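Local coordinates for protein fanconi-associated nuclease 1 homolog (Pseudomonas aeruginosa, PDB 5Y7Q) that is a bacterial homolog of Fanconi-associated nuclease 1, with a VRR-NUC domain of the nuclease type, and is held here in complex with DNA, at residues L204-D207 and W208-V212; G429-H433 and P434-A438; R550-D553 and N554-R557; W558-F561 and C562-E566. One frame throughout, in Å; residues are numbered along the deposited sequence.

Interaction 1 of 4, residues L204-D207 and W208-V212; sequences LWQD and WSEFV. With nucleotides of chain D.
Gln-206 and Glu-210 meet through their polar ends, the amide and carboxylate planes standing nearly perpendicular. Gln-206 runs extended beyond CG and brings NE2 to within 3.1 Å of Glu-210 OE1; this hydrogen bond is weak and doubtful, since the position of OE1 is less sure. Glu-210 bends at its second torsion (chi2 79°), which turns its carboxylate back toward the loop instead of along the helix. OE1 of Gln-206 bonds to Asn-203 ND2, which anchors the amide at that end. The stretch is the entry to helix 209-215 from the loop after helix 190-201. Here Glu-210 N makes a weak bond to Asp-207 O at 3.4 Å, and Phe-211 N reaches Trp-208 O at 3.0 Å. Trp-205 points out of the loop to the DNA, CG held between the backbone N and the carbonyl carbon (chi1 52°). C5 of DC11 of chain D lies over one indole face, toward its rim and 3.4 Å from Trp-205 CD2, while Gln-206 CG lies against the opposite face, likewise toward the rim. The Trp-208 ring, by contrast, packs inside the protein on Phe-47, Val-50 and Met-89.

Interaction 2 of 4, residues G429-H433 and P434-A438; sequences GAFFH and PFHSA
The imidazoles of His-433 and His-436 lie one over the other in an offset stack, centroids 3.6 Å apart and planes only 10° from parallel. On its other sides the His-436 ring meets two phenylalanines nearly at right angles. Its own edge is directed at the face of Phe-432, with CE1 over the ring centre and 3.6 Å from Phe-432 CZ. Phe-431 reverses the roles, presenting an edge to the His-436 face in an offset T-shaped pair with centroids 5.6 Å apart. This aromatic cluster is folded together by a type I beta turn from His-433 to His-436, part of the long loop between helices 420-423 and 447-450. His-436 NE2 accepts the backbone N-H of Phe-432 at 2.9 Å, with the donor tilted 34° from the ring plane, and more weakly that of His-433 N at 3.3 Å. Pinned between the backbone N and the carbonyl carbon (chi1 52°), the His-433 ring turns ND1 toward the chain, where Phe-435 N donates to it at 3.2 Å in the ring plane. NE2 of His-433 is hydrogen-bonded to Phe-201 O at the end of helix 190-201, and Phe-201 also meets the His-433 ring edge-to-face.

Interaction 3 of 4, residues R550-D553 and N554-R557; sequences RLQD and NQLR. With nucleotides of chain D; nucleotides of chain C.
Gln-555, extended beyond CG, reaches back along the first turn, and its OE1 accepts the backbone N-H of Gln-552 at 2.8 Å, nearly straight (163°) and in the carbonyl plane. Gln-552 is the N-cap of helix 553-564 and Gln-555 the third residue after it, so the bond has the form of one half of a capping box. On the same close-packed side Leu-551 CB rests 4.3 Å from Leu-556 CG, the pairing of a hydrophobic staple. Arg-557 N bonds to Asp-553 O at 3.0 Å as the helix gets under way. The other side is looser and faces the DNA. Arg-550, bent at chi2 and chi3, swings away from the helix to the Hoogsteen edge of DG1 of chain D: NH2 lies 3.0 Å from N7 of that guanine and makes a weak hydrogen bond to its O6 at 3.4 Å. Gln-552 is extended toward the other DNA chain, its OE1 3.2 Å from C2' of DC7 of chain C. Asp-553 OD2 forms a salt bridge with Arg-350, tying the first turn to helix 342-358, against which Arg-557 also packs, while Leu-551 and Gln-555 rest on strand 538-545.

Interaction 4 of 4, residues W558-F561 and C562-E566; sequences WLQF and CRERE
The Cys-562 sulfur sits at the rim of the Trp-558 indole, a sulfur-aromatic contact in which SG is 3.6 Å from Trp-558 CD1 and lies near the ring plane, not above it. Both residues belong to helix 553-564, the crossover helix of the beta-alpha-beta unit that links strand 538-545 to strand 569-577 in the VRR-NUC domain. Regular helical bonds join Cys-562 N to Trp-558 O and Arg-563 N to Leu-559 O, both at 2.9 Å. At the helix end Glu-564 N bonds weakly to Gln-560 O and Phe-561 O, Arg-565 N to Cys-562 O and, weakly, Phe-561 O. The Phe-561 ring, its CG trans to the main-chain N (chi1 177°), projects out from the helix, and Arg-565, bent at chi2, runs over one face. Arg-565 CD makes a CH-pi contact 4.0 Å from the ring centroid, and the guanidinium follows at 36° to the ring, with Phe-561 CZ 3.3 Å from Arg-565 NE. The Trp-558 indole meets Arg-514 in a cation-pi contact and Phe-561 packs on Trp-511, both of helix 505-517; Leu-559 and Cys-562 turn to strand 569-577. Leu-559 CD1 touches the rim of the Arg-563 guanidinium, 3.5 Å from NH2. On the exposed side, Gln-560 and Glu-564 run alongside each other, and Gln-560 NE2 donates to Glu-564 OE2 at 3.1 Å, syn but 34° out of the carboxylate plane.

Overall arrangement
The four contacts form two pairs, in chain order. Interactions 1 and 2 have centres 13 Å apart and touch, Phe-211 and Glu-210 packing on Phe-435 and Gln-206 on His-433; the loop-to-helix entry at 204-212 and the loop 429-438, far apart in sequence, are thus joined, with helix 190-201 alongside. Interactions 3 and 4 follow one another along helix 553-564, centres 12 Å apart, inside the VRR-NUC domain beside its mixed sheet. Centres of different pairs lie 34 to 42 Å apart. DNA bridges the distance: chain D meets the protein at interactions 1 and 3, whereas interaction 2 stays about 7 Å and interaction 4 about 12 Å from nucleic acid at their nearest atoms.

Interaction 1 of 4, residues L204-D207 and W208-V212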
loop_
_atom_site.group_PDB
_atom_site.type_symbol
_atom_site.label_atom_id
_atom_site.label_comp_id
_atom_site.label_asym_id
_atom_site.label_seq_id
_atom_site.Cartn_x
_atom_site.Cartn_y
_atom_site.Cartn_z
ATOM N N LEU A 204 6.342 0.717 -8.981
ATOM C CA LEU A 204 7.698 0.466 -8.506
ATOM C C LEU A 204 7.799 -0.331 -7.202
ATOM O O LEU A 204 8.922 -0.635 -6.781
ATOM C CB LEU A 204 8.440 1.788 -8.362
ATOM C CG LEU A 204 8.960 2.191 -9.751
ATOM C CD1 LEU A 204 9.450 3.607 -9.775
ATOM C CD2 LEU A 204 10.057 1.209 -10.208
ATOM N N TRP A 205 6.689 -0.711 -6.553
ATOM C CA TRP A 205 6.868 -1.401 -5.274
ATOM C C TRP A 205 7.176 -2.895 -5.416
ATOM O O TRP A 205 7.744 -3.483 -4.490
ATOM C CB TRP A 205 5.655 -1.183 -4.354
ATOM C CG TRP A 205 4.322 -1.491 -4.929
ATOM C CD1 TRP A 205 3.502 -0.640 -5.626
ATOM C CD2 TRP A 205 3.621 -2.726 -4.833
ATOM N NE1 TRP A 205 2.339 -1.281 -5.986
ATOM C CE2 TRP A 205 2.386 -2.565 -5.510
ATOM C CE3 TRP A 205 3.912 -3.958 -4.241
ATOM C CZ2 TRP A 205 1.450 -3.594 -5.614
ATOM C CZ3 TRP A 205 2.975 -4.976 -4.336
ATOM C CH2 TRP A 205 1.761 -4.788 -5.026
ATOM N N GLN A 206 6.862 -3.517 -6.544
ATOM C CA GLN A 206 7.079 -4.950 -6.721
ATOM C C GLN A 206 8.493 -5.228 -7.234
ATOM O O GLN A 206 8.987 -4.545 -8.136
ATOM C CB GLN A 206 6.036 -5.531 -7.690
ATOM C CG GLN A 206 4.554 -5.182 -7.343
ATOM C CD GLN A 206 3.521 -6.078 -8.043
ATOM O OE1 GLN A 206 2.743 -5.625 -8.895
ATOM N NE2 GLN A 206 3.494 -7.345 -7.657
ATOM N N ASP A 207 9.141 -6.236 -6.647
ATOM C CA ASP A 207 10.510 -6.612 -6.967
ATOM C C ASP A 207 10.520 -7.704 -8.024
ATOM O O ASP A 207 9.476 -8.245 -8.408
ATOM C CB ASP A 207 11.245 -7.126 -5.729
ATOM C CG ASP A 207 11.664 -6.012 -4.784
ATOM O OD1 ASP A 207 11.254 -4.847 -4.997
ATOM O OD2 ASP A 207 12.402 -6.304 -3.814
ATOM N N TRP A 208 11.733 -8.072 -8.463
ATOM C CA TRP A 208 11.889 -9.244 -9.311
ATOM C C TRP A 208 11.707 -10.541 -8.528
ATOM O O TRP A 208 11.422 -11.579 -9.133
ATOM C CB TRP A 208 13.254 -9.241 -9.993
ATOM C CG TRP A 208 13.748 -7.898 -10.450
ATOM C CD1 TRP A 208 14.499 -7.008 -9.727
ATOM C CD2 TRP A 208 13.557 -7.302 -11.738
ATOM N NE1 TRP A 208 14.775 -5.888 -10.486
ATOM C CE2 TRP A 208 14.204 -6.046 -11.720
ATOM C CE3 TRP A 208 12.875 -7.692 -12.892
ATOM C CZ2 TRP A 208 14.197 -5.192 -12.813
ATOM C CZ3 TRP A 208 12.866 -6.845 -13.973
ATOM C CH2 TRP A 208 13.525 -5.608 -13.930
ATOM N N SER A 209 11.851 -10.512 -7.199
ATOM C CA SER A 209 11.644 -11.728 -6.415
ATOM C C SER A 209 10.187 -12.197 -6.455
ATOM O O SER A 209 9.905 -13.347 -6.086
ATOM C CB SER A 209 12.128 -11.509 -4.979
ATOM O OG SER A 209 12.016 -10.150 -4.602
ATOM N N GLU A 210 9.277 -11.353 -6.946
ATOM C CA GLU A 210 7.947 -11.814 -7.311
ATOM C C GLU A 210 7.998 -13.111 -8.117
ATOM O O GLU A 210 7.173 -14.011 -7.915
ATOM C CB GLU A 210 7.245 -10.719 -8.101
ATOM C CG GLU A 210 5.789 -10.567 -7.775
ATOM C CD GLU A 210 5.514 -9.788 -6.490
ATOM O OE1 GLU A 210 4.361 -9.839 -6.021
ATOM O OE2 GLU A 210 6.425 -9.107 -5.964
ATOM N N PHE A 211 8.976 -13.240 -9.021
ATOM C CA PHE A 211 9.066 -14.455 -9.832
ATOM C C PHE A 211 9.437 -15.671 -8.999
ATOM O O PHE A 211 8.888 -16.761 -9.204
ATOM C CB PHE A 211 10.076 -14.267 -10.952
ATOM C CG PHE A 211 9.547 -13.455 -12.087
ATOM C CD1 PHE A 211 8.978 -14.077 -13.189
ATOM C CD2 PHE A 211 9.588 -12.067 -12.039
ATOM C CE1 PHE A 211 8.465 -13.338 -14.222
ATOM C CE2 PHE A 211 9.081 -11.322 -13.074
ATOM C CZ PHE A 211 8.512 -11.960 -14.175
ATOM N N VAL A 212 10.365 -15.514 -8.058
ATOM C CA VAL A 212 10.780 -16.684 -7.296
ATOM C C VAL A 212 9.765 -17.005 -6.207
ATOM O O VAL A 212 9.465 -18.177 -5.954
ATOM C CB VAL A 212 12.207 -16.498 -6.741
ATOM C CG1 VAL A 212 12.261 -15.392 -5.730
ATOM C CG2 VAL A 212 12.711 -17.811 -6.145
ATOM P P DC D 11 3.291 0.111 3.979
ATOM O OP1 DC D 11 3.017 0.241 5.439
ATOM O OP2 DC D 11 2.285 0.561 2.977
ATOM O "O5'" DC D 11 3.740 -1.402 3.627
ATOM C "C5'" DC D 11 4.770 -1.668 2.630
ATOM C "C4'" DC D 11 4.604 -3.068 2.023
ATOM O "O4'" DC D 11 3.348 -3.133 1.282
ATOM C "C3'" DC D 11 5.671 -3.493 1.005
ATOM O "O3'" DC D 11 5.721 -4.935 0.935
ATOM C "C2'" DC D 11 5.072 -2.937 -0.273
ATOM C "C1'" DC D 11 3.642 -3.409 -0.070
ATOM N N1 DC D 11 2.640 -2.744 -0.918
ATOM C C2 DC D 11 1.373 -3.314 -1.020
ATOM O O2 DC D 11 1.137 -4.352 -0.377
ATOM N N3 DC D 11 0.442 -2.715 -1.814
ATOM C C4 DC D 11 0.748 -1.594 -2.476
ATOM N N4 DC D 11 -0.197 -1.040 -3.242
ATOM C C5 DC D 11 2.041 -0.992 -2.376
ATOM C C6 DC D 11 2.950 -1.599 -1.596
#

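Interaction 2 of 4, residues G429-H433 and P434-A438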
loop_
_atom_site.group_PDB
_atom_site.type_symbol
_atom_site.label_atom_id
_atom_site.label_comp_id
_atom_site.label_asym_id
_atom_site.label_seq_id
_atom_site.Cartn_x
_atom_site.Cartn_y
_atom_site.Cartn_z
ATOM N N GLY A 429 -7.084 -4.087 -19.935
ATOM C CA GLY A 429 -6.265 -3.242 -19.095
ATOM C C GLY A 429 -6.333 -3.533 -17.609
ATOM O O GLY A 429 -5.723 -2.792 -16.826
ATOM N N ALA A 430 -7.082 -4.555 -17.187
ATOM C CA ALA A 430 -7.164 -4.856 -15.764
ATOM C C ALA A 430 -6.012 -5.717 -15.275
ATOM O O ALA A 430 -5.610 -5.584 -14.113
ATOM C CB ALA A 430 -8.495 -5.526 -15.437
ATOM N N PHE A 431 -5.494 -6.619 -16.115
ATOM C CA PHE A 431 -4.359 -7.477 -15.770
ATOM C C PHE A 431 -3.385 -7.515 -16.949
ATOM O O PHE A 431 -3.770 -7.897 -18.064
ATOM C CB PHE A 431 -4.817 -8.897 -15.413
ATOM C CG PHE A 431 -5.917 -8.958 -14.381
ATOM C CD1 PHE A 431 -5.630 -9.291 -13.058
ATOM C CD2 PHE A 431 -7.243 -8.716 -14.726
ATOM C CE1 PHE A 431 -6.642 -9.359 -12.084
ATOM C CE2 PHE A 431 -8.266 -8.774 -13.742
ATOM C CZ PHE A 431 -7.956 -9.096 -12.416
ATOM N N PHE A 432 -2.158 -7.024 -16.729
ATOM C CA PHE A 432 -1.067 -7.121 -17.692
ATOM C C PHE A 432 0.122 -8.017 -17.292
ATOM O O PHE A 432 1.155 -7.976 -17.981
ATOM C CB PHE A 432 -0.582 -5.724 -18.073
ATOM C CG PHE A 432 -0.649 -4.741 -16.970
ATOM C CD1 PHE A 432 0.488 -4.429 -16.246
ATOM C CD2 PHE A 432 -1.844 -4.116 -16.655
ATOM C CE1 PHE A 432 0.436 -3.519 -15.231
ATOM C CE2 PHE A 432 -1.905 -3.210 -15.621
ATOM C CZ PHE A 432 -0.764 -2.906 -14.911
ATOM N N HIS A 433 0.071 -8.756 -16.184
ATOM C CA HIS A 433 1.168 -9.670 -15.874
ATOM C C HIS A 433 0.684 -10.703 -14.852
ATOM O O HIS A 433 -0.420 -10.585 -14.310
ATOM C CB HIS A 433 2.394 -8.896 -15.358
ATOM C CG HIS A 433 2.084 -7.965 -14.229
ATOM N ND1 HIS A 433 1.775 -8.408 -12.960
ATOM C CD2 HIS A 433 2.014 -6.612 -14.181
ATOM C CE1 HIS A 433 1.538 -7.368 -12.180
ATOM N NE2 HIS A 433 1.700 -6.266 -12.891
ATOM N N PRO A 434 1.493 -11.727 -14.557
ATOM C CA PRO A 434 1.022 -12.831 -13.708
ATOM C C PRO A 434 0.837 -12.504 -12.236
ATOM O O PRO A 434 0.410 -13.394 -11.497
ATOM C CB PRO A 434 2.118 -13.891 -13.877
ATOM C CG PRO A 434 2.733 -13.588 -15.127
ATOM C CD PRO A 434 2.739 -12.106 -15.243
ATOM N N PHE A 435 1.307 -11.352 -11.761
ATOM C CA PHE A 435 1.472 -11.058 -10.339
ATOM C C PHE A 435 0.460 -10.079 -9.723
ATOM O O PHE A 435 0.755 -9.517 -8.665
ATOM C CB PHE A 435 2.904 -10.602 -10.107
ATOM C CG PHE A 435 3.905 -11.566 -10.676
ATOM C CD1 PHE A 435 4.209 -12.739 -10.002
ATOM C CD2 PHE A 435 4.478 -11.341 -11.907
ATOM C CE1 PHE A 435 5.103 -13.644 -10.527
ATOM C CE2 PHE A 435 5.370 -12.244 -12.441
ATOM C CZ PHE A 435 5.690 -13.399 -11.748
ATOM N N HIS A 436 -0.652 -9.760 -10.389
ATOM C CA HIS A 436 -1.661 -8.864 -9.797
ATOM C C HIS A 436 -2.429 -9.507 -8.645
ATOM O O HIS A 436 -3.094 -10.535 -8.815
ATOM C CB HIS A 436 -2.701 -8.426 -10.826
ATOM C CG HIS A 436 -2.153 -7.664 -11.986
ATOM N ND1 HIS A 436 -1.995 -6.297 -11.965
ATOM C CD2 HIS A 436 -1.788 -8.069 -13.223
ATOM C CE1 HIS A 436 -1.525 -5.894 -13.129
ATOM N NE2 HIS A 436 -1.389 -6.950 -13.910
ATOM N N SER A 437 -2.424 -8.855 -7.484
ATOM C CA SER A 437 -3.316 -9.326 -6.432
ATOM C C SER A 437 -4.753 -8.815 -6.610
ATOM O O SER A 437 -5.682 -9.470 -6.140
ATOM C CB SER A 437 -2.755 -8.952 -5.060
ATOM O OG SER A 437 -3.073 -7.620 -4.753
ATOM N N ALA A 438 -4.947 -7.722 -7.344
ATOM C CA ALA A 438 -6.219 -7.096 -7.671
ATOM C C ALA A 438 -6.158 -6.527 -9.078
ATOM O O ALA A 438 -5.070 -6.241 -9.588
ATOM C CB ALA A 438 -6.522 -5.954 -6.696
#

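Interaction 3 of 4, residues R550-D553 and N554-R557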
loop_
_atom_site.group_PDB
_atom_site.type_symbol
_atom_site.label_atom_id
_atom_site.label_comp_id
_atom_site.label_asym_id
_atom_site.label_seq_id
_atom_site.Cartn_x
_atom_site.Cartn_y
_atom_site.Cartn_z
ATOM N N ARG A 550 -12.898 5.210 21.879
ATOM C CA ARG A 550 -14.135 5.792 21.380
ATOM C C ARG A 550 -14.348 5.373 19.934
ATOM O O ARG A 550 -13.453 4.832 19.275
ATOM C CB ARG A 550 -14.141 7.320 21.501
ATOM C CG ARG A 550 -14.223 7.820 22.927
ATOM C CD ARG A 550 -13.149 8.863 23.197
ATOM N NE ARG A 550 -13.537 10.197 22.743
ATOM C CZ ARG A 550 -12.707 11.235 22.680
ATOM N NH1 ARG A 550 -11.438 11.090 23.028
ATOM N NH2 ARG A 550 -13.144 12.417 22.260
ATOM N N LEU A 551 -15.565 5.628 19.460
ATOM C CA LEU A 551 -16.003 5.187 18.145
ATOM C C LEU A 551 -15.419 6.077 17.051
ATOM O O LEU A 551 -15.619 7.296 17.057
ATOM C CB LEU A 551 -17.533 5.192 18.084
ATOM C CG LEU A 551 -18.229 4.121 18.939
ATOM C CD1 LEU A 551 -19.757 4.252 18.947
ATOM C CD2 LEU A 551 -17.834 2.726 18.477
ATOM N N GLN A 552 -14.732 5.460 16.090
ATOM C CA GLN A 552 -14.206 6.198 14.953
ATOM C C GLN A 552 -15.366 6.678 14.073
ATOM O O GLN A 552 -16.538 6.396 14.333
ATOM C CB GLN A 552 -13.248 5.321 14.148
ATOM C CG GLN A 552 -11.877 5.029 14.781
ATOM C CD GLN A 552 -10.897 4.366 13.784
ATOM O OE1 GLN A 552 -9.793 4.875 13.534
ATOM N NE2 GLN A 552 -11.309 3.234 13.207
ATOM N N ASP A 553 -15.037 7.407 13.002
ATOM C CA ASP A 553 -16.073 7.917 12.107
ATOM C C ASP A 553 -16.687 6.799 11.274
ATOM O O ASP A 553 -17.921 6.667 11.201
ATOM C CB ASP A 553 -15.487 8.993 11.198
ATOM C CG ASP A 553 -15.138 10.257 11.945
ATOM O OD1 ASP A 553 -14.776 11.261 11.285
ATOM O OD2 ASP A 553 -15.242 10.249 13.194
ATOM N N ASN A 554 -15.841 5.985 10.628
ATOM C CA ASN A 554 -16.352 4.931 9.755
ATOM C C ASN A 554 -17.188 3.922 10.535
ATOM O O ASN A 554 -18.259 3.506 10.074
ATOM C CB ASN A 554 -15.201 4.243 9.002
ATOM C CG ASN A 554 -14.108 3.695 9.926
ATOM O OD1 ASN A 554 -13.967 4.107 11.073
ATOM N ND2 ASN A 554 -13.323 2.770 9.410
ATOM N N GLN A 555 -16.722 3.529 11.725
ATOM C CA GLN A 555 -17.514 2.646 12.579
ATOM C C GLN A 555 -18.909 3.207 12.786
ATOM O O GLN A 555 -19.897 2.478 12.666
ATOM C CB GLN A 555 -16.819 2.441 13.924
ATOM C CG GLN A 555 -15.461 1.771 13.821
ATOM C CD GLN A 555 -14.743 1.690 15.148
ATOM O OE1 GLN A 555 -14.678 2.668 15.903
ATOM N NE2 GLN A 555 -14.206 0.520 15.450
ATOM N N LEU A 556 -19.006 4.515 13.065
ATOM C CA LEU A 556 -20.307 5.145 13.288
ATOM C C LEU A 556 -21.183 5.072 12.052
ATOM O O LEU A 556 -22.396 4.858 12.158
ATOM C CB LEU A 556 -20.131 6.603 13.699
ATOM C CG LEU A 556 -20.157 6.897 15.191
ATOM C CD1 LEU A 556 -19.728 8.334 15.426
ATOM C CD2 LEU A 556 -21.552 6.628 15.734
ATOM N N ARG A 557 -20.602 5.286 10.869
ATOM C CA ARG A 557 -21.414 5.163 9.665
ATOM C C ARG A 557 -21.910 3.734 9.498
ATOM O O ARG A 557 -23.051 3.511 9.082
ATOM C CB ARG A 557 -20.627 5.629 8.444
ATOM C CG ARG A 557 -19.848 6.900 8.725
ATOM C CD ARG A 557 -19.348 7.604 7.461
ATOM N NE ARG A 557 -17.903 7.502 7.282
ATOM C CZ ARG A 557 -17.330 6.550 6.561
ATOM N NH1 ARG A 557 -18.098 5.638 5.973
ATOM N NH2 ARG A 557 -16.006 6.509 6.415
ATOM P P DG D 1 -17.179 21.209 19.906
ATOM O OP1 DG D 1 -16.911 22.597 19.459
ATOM O OP2 DG D 1 -17.938 20.948 21.155
ATOM O "O5'" DG D 1 -17.894 20.395 18.721
ATOM C "C5'" DG D 1 -17.585 19.014 18.514
ATOM C "C4'" DG D 1 -16.082 18.810 18.502
ATOM O "O4'" DG D 1 -15.630 18.348 19.796
ATOM C "C3'" DG D 1 -15.557 17.769 17.501
ATOM O "O3'" DG D 1 -14.986 18.422 16.342
ATOM C "C2'" DG D 1 -14.493 17.009 18.297
ATOM C "C1'" DG D 1 -14.366 17.816 19.582
ATOM N N9 DG D 1 -13.955 16.974 20.685
ATOM C C8 DG D 1 -14.630 15.901 21.211
ATOM N N7 DG D 1 -13.967 15.284 22.149
ATOM C C5 DG D 1 -12.764 15.972 22.221
ATOM C C6 DG D 1 -11.640 15.768 23.056
ATOM O O6 DG D 1 -11.470 14.903 23.927
ATOM N N1 DG D 1 -10.636 16.695 22.799
ATOM C C2 DG D 1 -10.703 17.697 21.856
ATOM N N2 DG D 1 -9.632 18.497 21.759
ATOM N N3 DG D 1 -11.749 17.901 21.071
ATOM C C4 DG D 1 -12.738 17.003 21.310
ATOM P P DC C 7 -7.084 2.011 10.941
ATOM O OP1 DC C 7 -8.553 1.796 10.973
ATOM O OP2 DC C 7 -6.498 3.232 10.337
ATOM O "O5'" DC C 7 -6.511 1.886 12.430
ATOM C "C5'" DC C 7 -7.389 1.978 13.550
ATOM C "C4'" DC C 7 -6.613 2.321 14.812
ATOM O "O4'" DC C 7 -5.724 3.438 14.539
ATOM C "C3'" DC C 7 -7.465 2.788 15.992
ATOM O "O3'" DC C 7 -6.750 2.560 17.218
ATOM C "C2'" DC C 7 -7.558 4.280 15.699
ATOM C "C1'" DC C 7 -6.101 4.529 15.361
ATOM N N1 DC C 7 -5.803 5.808 14.650
ATOM C C2 DC C 7 -4.505 6.310 14.727
ATOM O O2 DC C 7 -3.665 5.679 15.380
ATOM N N3 DC C 7 -4.201 7.468 14.095
ATOM C C4 DC C 7 -5.140 8.117 13.398
ATOM N N4 DC C 7 -4.781 9.259 12.791
ATOM C C5 DC C 7 -6.485 7.621 13.302
ATOM C C6 DC C 7 -6.771 6.471 13.941
#

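Interaction 4 of 4, residues W558-F561 and C562-E566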
loop_
_atom_site.group_PDB
_atom_site.type_symbol
_atom_site.label_atom_id
_atom_site.label_comp_id
_atom_site.label_asym_id
_atom_site.label_seq_id
_atom_site.Cartn_x
_atom_site.Cartn_y
_atom_site.Cartn_z
ATOM N N TRP A 558 -21.084 2.749 9.852
ATOM C CA TRP A 558 -21.547 1.380 9.714
ATOM C C TRP A 558 -22.627 1.040 10.736
ATOM O O TRP A 558 -23.564 0.297 10.428
ATOM C CB TRP A 558 -20.384 0.403 9.813
ATOM C CG TRP A 558 -20.655 -0.648 8.835
ATOM C CD1 TRP A 558 -21.544 -1.684 8.967
ATOM C CD2 TRP A 558 -20.132 -0.733 7.510
ATOM N NE1 TRP A 558 -21.575 -2.431 7.808
ATOM C CE2 TRP A 558 -20.719 -1.865 6.898
ATOM C CE3 TRP A 558 -19.209 0.021 6.788
ATOM C CZ2 TRP A 558 -20.409 -2.254 5.600
ATOM C CZ3 TRP A 558 -18.910 -0.364 5.507
ATOM C CH2 TRP A 558 -19.506 -1.492 4.922
ATOM N N LEU A 559 -22.529 1.583 11.945
ATOM C CA LEU A 559 -23.601 1.416 12.914
ATOM C C LEU A 559 -24.891 2.055 12.424
ATOM O O LEU A 559 -25.971 1.475 12.561
ATOM C CB LEU A 559 -23.190 2.020 14.245
ATOM C CG LEU A 559 -22.153 1.224 15.000
ATOM C CD1 LEU A 559 -22.265 1.633 16.446
ATOM C CD2 LEU A 559 -22.443 -0.230 14.825
ATOM N N GLN A 560 -24.799 3.266 11.875
ATOM C CA GLN A 560 -25.977 3.916 11.322
ATOM C C GLN A 560 -26.584 3.060 10.221
ATOM O O GLN A 560 -27.795 2.817 10.195
ATOM C CB GLN A 560 -25.606 5.306 10.800
ATOM C CG GLN A 560 -26.789 6.145 10.317
ATOM C CD GLN A 560 -26.356 7.413 9.572
ATOM O OE1 GLN A 560 -25.205 7.848 9.676
ATOM N NE2 GLN A 560 -27.280 8.002 8.813
ATOM N N PHE A 561 -25.741 2.548 9.333
ATOM C CA PHE A 561 -26.233 1.740 8.227
ATOM C C PHE A 561 -26.908 0.474 8.729
ATOM O O PHE A 561 -27.986 0.096 8.254
ATOM C CB PHE A 561 -25.081 1.393 7.292
ATOM C CG PHE A 561 -25.482 0.500 6.170
ATOM C CD1 PHE A 561 -26.064 1.027 5.029
ATOM C CD2 PHE A 561 -25.302 -0.872 6.256
ATOM C CE1 PHE A 561 -26.443 0.203 3.976
ATOM C CE2 PHE A 561 -25.689 -1.704 5.209
ATOM C CZ PHE A 561 -26.257 -1.167 4.065
ATOM N N CYS A 562 -26.281 -0.196 9.695
ATOM C CA CYS A 562 -26.832 -1.438 10.224
ATOM C C CYS A 562 -28.146 -1.208 10.971
ATOM O O CYS A 562 -29.111 -1.959 10.784
ATOM C CB CYS A 562 -25.808 -2.110 11.134
ATOM S SG CYS A 562 -24.551 -3.079 10.276
ATOM N N ARG A 563 -28.213 -0.186 11.817
ATOM C CA ARG A 563 -29.449 0.004 12.562
ATOM C C ARG A 563 -30.499 0.760 11.764
ATOM O O ARG A 563 -31.578 1.013 12.296
ATOM C CB ARG A 563 -29.184 0.698 13.912
ATOM C CG ARG A 563 -29.028 2.225 13.905
ATOM C CD ARG A 563 -28.737 2.764 15.328
ATOM N NE ARG A 563 -27.364 2.505 15.794
ATOM C CZ ARG A 563 -26.988 1.495 16.590
ATOM N NH1 ARG A 563 -27.875 0.612 17.042
ATOM N NH2 ARG A 563 -25.711 1.370 16.945
ATOM N N GLU A 564 -30.227 1.127 10.510
ATOM C CA GLU A 564 -31.315 1.513 9.612
ATOM C C GLU A 564 -31.909 0.330 8.855
ATOM O O GLU A 564 -32.976 0.470 8.246
ATOM C CB GLU A 564 -30.838 2.566 8.611
ATOM C CG GLU A 564 -30.624 3.943 9.222
ATOM C CD GLU A 564 -29.787 4.858 8.340
ATOM O OE1 GLU A 564 -29.167 4.362 7.366
ATOM O OE2 GLU A 564 -29.750 6.076 8.627
ATOM N N ARG A 565 -31.231 -0.814 8.866
ATOM C CA ARG A 565 -31.736 -2.072 8.331
ATOM C C ARG A 565 -32.323 -2.983 9.397
ATOM O O ARG A 565 -32.691 -4.121 9.084
ATOM C CB ARG A 565 -30.617 -2.835 7.615
ATOM C CG ARG A 565 -30.587 -2.631 6.133
ATOM C CD ARG A 565 -29.692 -1.495 5.807
ATOM N NE ARG A 565 -29.505 -1.419 4.372
ATOM C CZ ARG A 565 -29.839 -0.373 3.636
ATOM N NH1 ARG A 565 -30.377 0.690 4.225
ATOM N NH2 ARG A 565 -29.622 -0.393 2.319
ATOM N N GLU A 566 -32.386 -2.532 10.645
ATOM C CA GLU A 566 -32.646 -3.419 11.777
ATOM C C GLU A 566 -31.735 -4.646 11.681
ATOM O O GLU A 566 -32.171 -5.799 11.699
ATOM C CB GLU A 566 -34.134 -3.806 11.878
ATOM C CG GLU A 566 -35.107 -2.639 12.213
ATOM C CD GLU A 566 -36.034 -2.918 13.418
ATOM O OE1 GLU A 566 -35.918 -3.997 14.046
ATOM O OE2 GLU A 566 -36.884 -2.050 13.745
#